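Local coordinates for phage integrase/site-specific recombinase (Haloarcula marismortui, PDB 3NRW), which probably binds DNA during site-specific recombination and integration, its helical N-terminal piece here corresponding to the core-binding domain of the longer recombinase, at residues A18-Q21 / T22-A25; K37-V40 / E41-E44; K58-E61 / Y62-R66; E79-T82 / L83-L87. All coordinates share one frame; numbering follows the deposited sequence.

Interaction 1: residues A18-Q21 / T22-A25; sequences AHRQ and TDAA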
# COMPACT_ATOMS: atom_id res chain seq x y z
N ALA A 18 -10.65 7.00 2.59
CA ALA A 18 -11.92 7.70 2.40
C ALA A 18 -12.81 6.86 1.48
O ALA A 18 -14.02 6.76 1.70
CB ALA A 18 -11.67 9.07 1.77
N HIS A 19 -12.19 6.27 0.47
CA HIS A 19 -12.90 5.43 -0.50
C HIS A 19 -13.50 4.18 0.14
O HIS A 19 -14.58 3.73 -0.25
CB HIS A 19 -11.95 5.03 -1.64
CG HIS A 19 -12.43 3.87 -2.46
ND1 HIS A 19 -12.00 2.58 -2.25
CD2 HIS A 19 -13.33 3.81 -3.47
CE1 HIS A 19 -12.60 1.77 -3.11
NE2 HIS A 19 -13.41 2.50 -3.86
N ARG A 20 -12.80 3.62 1.12
CA ARG A 20 -13.26 2.42 1.82
C ARG A 20 -14.20 2.80 2.96
O ARG A 20 -14.89 1.95 3.53
CB ARG A 20 -12.07 1.63 2.37
CG ARG A 20 -11.24 0.93 1.31
CD ARG A 20 -12.01 -0.21 0.67
NE ARG A 20 -12.44 -1.19 1.67
CZ ARG A 20 -13.03 -2.34 1.39
NH1 ARG A 20 -13.26 -2.69 0.13
NH2 ARG A 20 -13.39 -3.16 2.38
N GLN A 21 -14.22 4.09 3.29
CA GLN A 21 -15.05 4.62 4.37
C GLN A 21 -16.53 4.52 4.01
O GLN A 21 -17.36 5.24 4.58
CB GLN A 21 -14.69 6.08 4.63
CG GLN A 21 -15.14 6.62 5.97
CD GLN A 21 -14.14 6.35 7.07
OE1 GLN A 21 -13.01 6.82 7.02
NE2 GLN A 21 -14.55 5.57 8.07
N THR A 22 -16.87 3.64 3.07
CA THR A 22 -18.26 3.49 2.65
C THR A 22 -18.77 2.06 2.79
O THR A 22 -19.97 1.84 3.00
CB THR A 22 -18.46 3.94 1.19
OG1 THR A 22 -19.83 3.75 0.81
CG2 THR A 22 -17.57 3.13 0.26
N ASP A 23 -17.87 1.09 2.67
CA ASP A 23 -18.25 -0.32 2.79
C ASP A 23 -17.40 -1.09 3.79
O ASP A 23 -17.27 -2.31 3.69
CB ASP A 23 -18.18 -1.00 1.41
CG ASP A 23 -16.85 -0.76 0.72
OD1 ASP A 23 -15.79 -1.04 1.33
OD2 ASP A 23 -16.86 -0.30 -0.44
N ALA A 24 -16.84 -0.38 4.76
CA ALA A 24 -16.00 -1.01 5.78
C ALA A 24 -16.28 -0.42 7.15
O ALA A 24 -16.55 0.77 7.28
CB ALA A 24 -14.53 -0.83 5.42
N ALA A 25 -16.20 -1.26 8.18
CA ALA A 25 -16.43 -0.82 9.55
C ALA A 25 -15.27 0.07 9.99
O ALA A 25 -14.20 0.04 9.38
CB ALA A 25 -16.53 -2.03 10.48
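Arg-20 and Asp-23 meet where helix 9-20 gives way to the turn before the next helix, and the arginine side chain can be followed outward as an example of how charges pair without a directed hydrogen bond. From CB the chain bends at chi2 and again at chi3 (-69° and -58°), which folds the guanidinium back toward Asp-23. CD passes 3.9 Å from OD1 of Asp-23, NE lies 3.4 Å from it, and CZ comes to 3.1 Å from that same oxygen. OD1 sits 3.0 Å above the guanidinium plane, over its centre, and the two flat groups are turned 66° against each other. The salt bridge, NH1 of Arg-20 to OD1 of Asp-23 at 3.3 Å, rests on charge alone, because the oxygen lies well off the plane in which the N-H groups aim. Farther out, NH2 approaches CB of Ala-24 at 4.0 Å. The backbone fixes the other half of the pair: N of Asp-23 donates to O of Arg-20 at 3.2 Å, arriving from above the carbonyl plane. This is a surface turn joining two helices of the core-binding domain. Arg-20 and Ala-24 also rest on Ile-29 of helix 26-45, while His-19 stacks on Tyr-89 of helix 73-92.

Interaction 2: residues K37-V40 / E41-E44; sequences KHFV and EWAE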
# COMPACT_ATOMS: atom_id res chain seq x y z
N LYS A 37 0.40 2.73 7.15
CA LYS A 37 1.26 3.73 7.76
C LYS A 37 2.72 3.33 7.57
O LYS A 37 3.58 4.17 7.32
CB LYS A 37 0.95 3.87 9.26
CG LYS A 37 1.83 4.91 9.97
CD LYS A 37 1.55 4.92 11.46
CE LYS A 37 2.55 5.80 12.20
NZ LYS A 37 2.33 5.76 13.68
N HIS A 38 2.99 2.03 7.67
CA HIS A 38 4.36 1.55 7.51
C HIS A 38 4.86 1.81 6.10
O HIS A 38 6.02 2.15 5.90
CB HIS A 38 4.46 0.06 7.82
CG HIS A 38 4.11 -0.27 9.24
ND1 HIS A 38 2.89 -0.81 9.60
CD2 HIS A 38 4.79 -0.08 10.39
CE1 HIS A 38 2.83 -0.92 10.91
NE2 HIS A 38 3.97 -0.49 11.41
N PHE A 39 3.98 1.65 5.13
CA PHE A 39 4.38 1.86 3.76
C PHE A 39 4.62 3.34 3.45
O PHE A 39 5.60 3.69 2.80
CB PHE A 39 3.34 1.31 2.79
CG PHE A 39 3.76 1.40 1.36
CD1 PHE A 39 3.53 2.56 0.63
CD2 PHE A 39 4.50 0.38 0.79
CE1 PHE A 39 4.03 2.70 -0.66
CE2 PHE A 39 5.00 0.51 -0.50
CZ PHE A 39 4.77 1.67 -1.22
N VAL A 40 3.73 4.20 3.92
CA VAL A 40 3.87 5.62 3.66
C VAL A 40 5.18 6.17 4.23
O VAL A 40 5.90 6.89 3.54
CB VAL A 40 2.68 6.42 4.23
CG1 VAL A 40 2.93 7.92 4.06
CG2 VAL A 40 1.41 6.02 3.50
N GLU A 41 5.50 5.82 5.48
CA GLU A 41 6.75 6.30 6.07
C GLU A 41 7.96 5.74 5.33
O GLU A 41 8.91 6.47 5.06
CB GLU A 41 6.82 5.94 7.56
CG GLU A 41 6.42 4.51 7.88
CD GLU A 41 6.57 4.18 9.35
OE1 GLU A 41 7.69 4.34 9.88
OE2 GLU A 41 5.57 3.74 9.98
N TRP A 42 7.90 4.46 4.98
CA TRP A 42 8.99 3.82 4.24
C TRP A 42 9.17 4.48 2.88
O TRP A 42 10.28 4.84 2.49
CB TRP A 42 8.69 2.33 4.06
CG TRP A 42 9.69 1.59 3.21
CD1 TRP A 42 10.86 1.00 3.62
CD2 TRP A 42 9.60 1.34 1.80
NE1 TRP A 42 11.49 0.41 2.56
CE2 TRP A 42 10.74 0.60 1.42
CE3 TRP A 42 8.66 1.68 0.81
CZ2 TRP A 42 10.97 0.19 0.11
CZ3 TRP A 42 8.89 1.27 -0.50
CH2 TRP A 42 10.04 0.53 -0.84
N ALA A 43 8.07 4.64 2.14
CA ALA A 43 8.14 5.25 0.82
C ALA A 43 8.67 6.68 0.89
O ALA A 43 9.53 7.07 0.09
CB ALA A 43 6.77 5.23 0.14
N GLU A 44 8.17 7.47 1.84
CA GLU A 44 8.62 8.85 1.97
C GLU A 44 10.11 8.91 2.29
O GLU A 44 10.83 9.73 1.73
CB GLU A 44 7.83 9.59 3.06
CG GLU A 44 6.33 9.74 2.74
CD GLU A 44 5.60 10.58 3.77
OE1 GLU A 44 6.17 10.82 4.86
OE2 GLU A 44 4.45 10.99 3.50
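Phe-39 and Trp-42 illustrate how neighbouring turns of one helix can present two large rings to a common interior. CE2 of Phe-39 lies 4.0 Å from CZ3 of Trp-42, and the rings meet obliquely, their planes inclined at 46°. Trp-42 CE3 lies over one face of the phenylalanine. Across the ring, CE1 of Phe-39 touches CB of Ala-43 at 3.8 Å. Both aromatic side chains carry CG anti to the backbone N (chi1 -175° for Phe-39), which sends them off the same flank of the helix. Helix 26-45 belongs to the all-helical core-binding domain of a tyrosine recombinase, and this flank is its inward side: Tyr-62 of helix 56-67 meets both rings edge-to-face, while Leu-83 and Trp-86 of helix 73-92 reach Phe-39. The polar side behaves differently. CG of Glu-41 is squeezed between its own backbone N and carbonyl carbon (chi1 45°), and the extended chain lays the carboxylate back along the previous turn, with OE2 3.9 Å from CD2 of His-38. Carboxylate and imidazole run side by side in nearly parallel planes. The Glu-44 chain runs alongside Val-40, its OE2 3.5 Å from CG1 of the valine. Beneath all of them run the helical bonds, among them Ala-43 N to Phe-39 O at 2.7 Å.

Interaction 3: residues K58-E61 / Y62-R66; sequences KLDE and YETFR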
# COMPACT_ATOMS: atom_id res chain seq x y z
N LYS A 58 10.83 -2.24 -6.03
CA LYS A 58 10.53 -1.45 -4.84
C LYS A 58 9.55 -2.19 -3.93
O LYS A 58 9.69 -2.15 -2.70
CB LYS A 58 9.97 -0.08 -5.24
CG LYS A 58 10.94 0.74 -6.07
CD LYS A 58 10.34 2.09 -6.45
CE LYS A 58 11.25 2.84 -7.41
NZ LYS A 58 12.59 3.06 -6.82
N LEU A 59 8.57 -2.87 -4.52
CA LEU A 59 7.60 -3.61 -3.72
C LEU A 59 8.29 -4.75 -2.97
O LEU A 59 7.97 -5.03 -1.81
CB LEU A 59 6.49 -4.18 -4.60
CG LEU A 59 5.52 -3.14 -5.19
CD1 LEU A 59 4.53 -3.83 -6.11
CD2 LEU A 59 4.79 -2.42 -4.07
N ASP A 60 9.25 -5.41 -3.63
CA ASP A 60 9.98 -6.50 -3.00
C ASP A 60 10.85 -5.95 -1.87
O ASP A 60 11.04 -6.60 -0.84
CB ASP A 60 10.87 -7.22 -4.02
CG ASP A 60 11.63 -8.39 -3.40
OD1 ASP A 60 11.03 -9.47 -3.19
OD2 ASP A 60 12.84 -8.23 -3.12
N GLU A 61 11.40 -4.75 -2.07
CA GLU A 61 12.23 -4.12 -1.05
C GLU A 61 11.36 -3.88 0.17
O GLU A 61 11.78 -4.13 1.30
CB GLU A 61 12.79 -2.79 -1.55
CG GLU A 61 13.93 -2.94 -2.54
CD GLU A 61 15.27 -3.17 -1.86
OE1 GLU A 61 15.89 -2.17 -1.43
OE2 GLU A 61 15.69 -4.34 -1.74
N TYR A 62 10.15 -3.39 -0.06
CA TYR A 62 9.25 -3.12 1.05
C TYR A 62 8.89 -4.40 1.80
O TYR A 62 8.93 -4.45 3.03
CB TYR A 62 7.96 -2.45 0.57
CG TYR A 62 7.01 -2.17 1.71
CD1 TYR A 62 5.83 -2.90 1.86
CD2 TYR A 62 7.31 -1.21 2.67
CE1 TYR A 62 4.98 -2.68 2.94
CE2 TYR A 62 6.47 -0.97 3.75
CZ TYR A 62 5.30 -1.71 3.88
OH TYR A 62 4.47 -1.48 4.94
N GLU A 63 8.55 -5.44 1.05
CA GLU A 63 8.19 -6.70 1.68
C GLU A 63 9.31 -7.21 2.58
O GLU A 63 9.08 -7.63 3.71
CB GLU A 63 7.86 -7.75 0.62
CG GLU A 63 7.48 -9.09 1.20
CD GLU A 63 7.16 -10.11 0.14
OE1 GLU A 63 6.90 -11.28 0.50
OE2 GLU A 63 7.16 -9.74 -1.06
N THR A 64 10.54 -7.17 2.06
CA THR A 64 11.69 -7.63 2.82
C THR A 64 11.92 -6.79 4.07
O THR A 64 12.29 -7.30 5.13
CB THR A 64 12.93 -7.62 1.95
OG1 THR A 64 12.71 -8.49 0.83
CG2 THR A 64 14.14 -8.10 2.72
N PHE A 65 11.70 -5.49 3.94
CA PHE A 65 11.84 -4.56 5.05
C PHE A 65 10.87 -4.98 6.15
O PHE A 65 11.27 -5.17 7.31
CB PHE A 65 11.54 -3.14 4.54
CG PHE A 65 11.28 -2.14 5.63
CD1 PHE A 65 9.99 -1.66 5.84
CD2 PHE A 65 12.32 -1.65 6.40
CE1 PHE A 65 9.74 -0.70 6.82
CE2 PHE A 65 12.08 -0.68 7.38
CZ PHE A 65 10.79 -0.20 7.59
N ARG A 66 9.60 -5.15 5.80
CA ARG A 66 8.60 -5.55 6.79
C ARG A 66 8.89 -6.93 7.39
O ARG A 66 8.65 -7.16 8.57
CB ARG A 66 7.20 -5.52 6.16
CG ARG A 66 6.73 -4.12 5.76
CD ARG A 66 6.74 -3.16 6.95
NE ARG A 66 5.72 -3.51 7.94
CZ ARG A 66 5.87 -3.37 9.26
NH1 ARG A 66 7.01 -2.89 9.76
NH2 ARG A 66 4.90 -3.72 10.08
O HOH W 1 8.49 -10.20 -3.43
O HOH W 2 14.28 -8.91 -0.97
O HOH W 3 10.70 -10.20 -0.28
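Different first torsions bring Asp-60 and Thr-64 to a common patch of water: CG of Asp-60 stands anti to its backbone N (chi1 -179°), which carries the carboxylate outward from the helix, whereas OG1 of Thr-64 is anti to its carbonyl carbon (chi1 -60°) and turns back toward Asp-60. The two groups do not bond directly, since OD2 of Asp-60 remains 4.0 Å from OG1 of Thr-64. Water joins them instead, one molecule bridging OD1 of Asp-60 and OG1 of Thr-64 at 3.0 and 2.9 Å. A separate bridge links two carboxylates: its water donates to Asp-60 OD1 at 2.7 Å and to Glu-63 OE2 at 2.8 Å, and probably screens their like charges. A third water donates to OD2 of Asp-60. The carbonyl O of Asp-60 receives the backbone N of Thr-64 at 3.0 Å, and OG1 of Thr-64 lies equally near it. Glu-63, fully extended, is held at its other oxygen, OE1, by ND1 of His-105, while Glu-61 bends away to a salt bridge with Arg-46. On the inner side, CG of Arg-66 packs 3.4 Å above the ring plane of Tyr-62, offset toward the rim. Such a division, with hydrated acids and a threonine along one side and leucine and tyrosine along the other, is that of an amphipathic helix; here helix 56-67 lays its apolar side against helices 26-45 and 73-92 of the core-binding domain.

Interaction 4: residues E79-T82 / L83-L87; sequences EMQT and LKNWL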
# COMPACT_ATOMS: atom_id res chain seq x y z
N GLU A 79 -1.01 -7.39 6.01
CA GLU A 79 -0.44 -6.10 5.65
C GLU A 79 -0.18 -6.06 4.15
O GLU A 79 -0.47 -5.07 3.48
CB GLU A 79 0.87 -5.90 6.40
CG GLU A 79 1.32 -4.47 6.47
CD GLU A 79 2.62 -4.33 7.20
OE1 GLU A 79 2.71 -4.76 8.37
OE2 GLU A 79 3.57 -3.79 6.60
N MSE A 80 0.38 -7.15 3.62
CA MSE A 80 0.67 -7.20 2.19
C MSE A 80 -0.63 -7.26 1.38
O MSE A 80 -0.70 -6.73 0.27
CB MSE A 80 1.56 -8.40 1.86
CG MSE A 80 2.98 -8.33 2.44
SE MSE A 80 3.94 -6.72 1.94
CE MSE A 80 4.17 -7.03 0.03
N GLN A 81 -1.64 -7.92 1.94
CA GLN A 81 -2.94 -8.04 1.27
C GLN A 81 -3.60 -6.67 1.16
O GLN A 81 -4.22 -6.34 0.15
CB GLN A 81 -3.85 -9.00 2.03
CG GLN A 81 -5.23 -9.15 1.42
CD GLN A 81 -5.17 -9.68 0.00
OE1 GLN A 81 -4.73 -10.81 -0.23
NE2 GLN A 81 -5.61 -8.87 -0.96
N THR A 82 -3.48 -5.87 2.22
CA THR A 82 -4.06 -4.54 2.19
C THR A 82 -3.26 -3.72 1.20
O THR A 82 -3.83 -2.92 0.46
CB THR A 82 -4.05 -3.88 3.59
OG1 THR A 82 -5.11 -4.43 4.39
CG2 THR A 82 -4.26 -2.37 3.46
N LEU A 83 -1.95 -3.92 1.16
CA LEU A 83 -1.10 -3.19 0.21
C LEU A 83 -1.59 -3.54 -1.19
O LEU A 83 -1.74 -2.67 -2.05
CB LEU A 83 0.37 -3.59 0.37
CG LEU A 83 1.36 -3.01 -0.65
CD1 LEU A 83 1.27 -1.49 -0.63
CD2 LEU A 83 2.78 -3.47 -0.35
N LYS A 84 -1.84 -4.82 -1.41
CA LYS A 84 -2.31 -5.31 -2.70
C LYS A 84 -3.65 -4.67 -3.09
O LYS A 84 -3.81 -4.19 -4.22
CB LYS A 84 -2.47 -6.83 -2.67
CG LYS A 84 -3.12 -7.41 -3.91
CD LYS A 84 -2.17 -7.43 -5.09
CE LYS A 84 -1.54 -8.80 -5.27
NZ LYS A 84 -2.53 -9.79 -5.77
N ASN A 85 -4.61 -4.67 -2.17
CA ASN A 85 -5.92 -4.10 -2.45
C ASN A 85 -5.81 -2.60 -2.72
O ASN A 85 -6.56 -2.04 -3.52
CB ASN A 85 -6.88 -4.34 -1.29
CG ASN A 85 -7.09 -5.81 -1.03
OD1 ASN A 85 -6.93 -6.64 -1.93
ND2 ASN A 85 -7.47 -6.15 0.19
N TRP A 86 -4.88 -1.96 -2.02
CA TRP A 86 -4.67 -0.53 -2.19
C TRP A 86 -4.20 -0.25 -3.61
O TRP A 86 -4.76 0.62 -4.29
CB TRP A 86 -3.64 -0.05 -1.17
CG TRP A 86 -3.31 1.39 -1.22
CD1 TRP A 86 -4.13 2.43 -1.54
CD2 TRP A 86 -2.06 1.97 -0.81
NE1 TRP A 86 -3.47 3.64 -1.35
CE2 TRP A 86 -2.21 3.37 -0.90
CE3 TRP A 86 -0.85 1.43 -0.37
CZ2 TRP A 86 -1.17 4.25 -0.56
CZ3 TRP A 86 0.19 2.31 -0.04
CH2 TRP A 86 0.02 3.70 -0.13
N LEU A 87 -3.20 -0.99 -4.08
CA LEU A 87 -2.69 -0.79 -5.43
C LEU A 87 -3.75 -1.11 -6.49
O LEU A 87 -3.75 -0.49 -7.55
CB LEU A 87 -1.43 -1.63 -5.65
CG LEU A 87 -0.25 -1.25 -4.76
CD1 LEU A 87 0.97 -2.06 -5.15
CD2 LEU A 87 0.05 0.25 -4.88
O HOH W 4 -7.46 -3.88 2.47
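Met-80, present as selenomethionine, and Leu-83 form the tightly packed side of helix 73-92 of the all-helical core-binding domain, a helix with one side buried and the other more polar. Their side chains lie alongside each other and point the same way, with the methyl CE of Met-80 3.8 Å from CD2 of Leu-83 and SE at 4.1 Å from the same methyl. The selenomethionine reaches that place by bending at both chi2 and chi3, bringing its methyl alongside the leucine. This side is buried: Met-80 touches Glu-63, Leu-83 touches Tyr-62, and Trp-86 sends NE1 to the carbonyl of Ala-12 on helix 9-20.

The other side is looser and more polar. Gln-81 bends at chi2 to swing its amide across toward the next turn, where NE2 donates to OD1 of Asn-85 at 2.8 Å. The N-H...O angle of 128° makes this a weak bond, and the two amides are twisted 35° apart. Below it the backbone bond is more regular, Asn-85 N to Gln-81 O at 2.9 Å. Thr-82 stands between the two environments, its hydroxyl bonded to Arg-35 of helix 26-45 as well as to solvent. One water accepts from ND2 of Asn-85 at 3.2 Å and lies 3.1 Å from OG1 of Thr-82.

How the interactions relate
Along the chain the four contacts come in series, and each belongs to a different part of one helical domain: interaction 1 to the turn between helices 9-20 and 26-45, the others to helices 26-45, 56-67 and 73-92. Interaction 1 is peripheral, about 27 Å between centres from interaction 3 on the opposite side of the chain's centre. Interactions 2, 3 and 4 lie 11 to 13 Å apart, centre to centre, and touch one another. There Arg-66 NE forms a salt bridge to Glu-79 OE2 at 2.6 Å. Interactions 2, 3 and 4, local contacts on separate helices, thus converge on a shared interior, partly aromatic and partly charged.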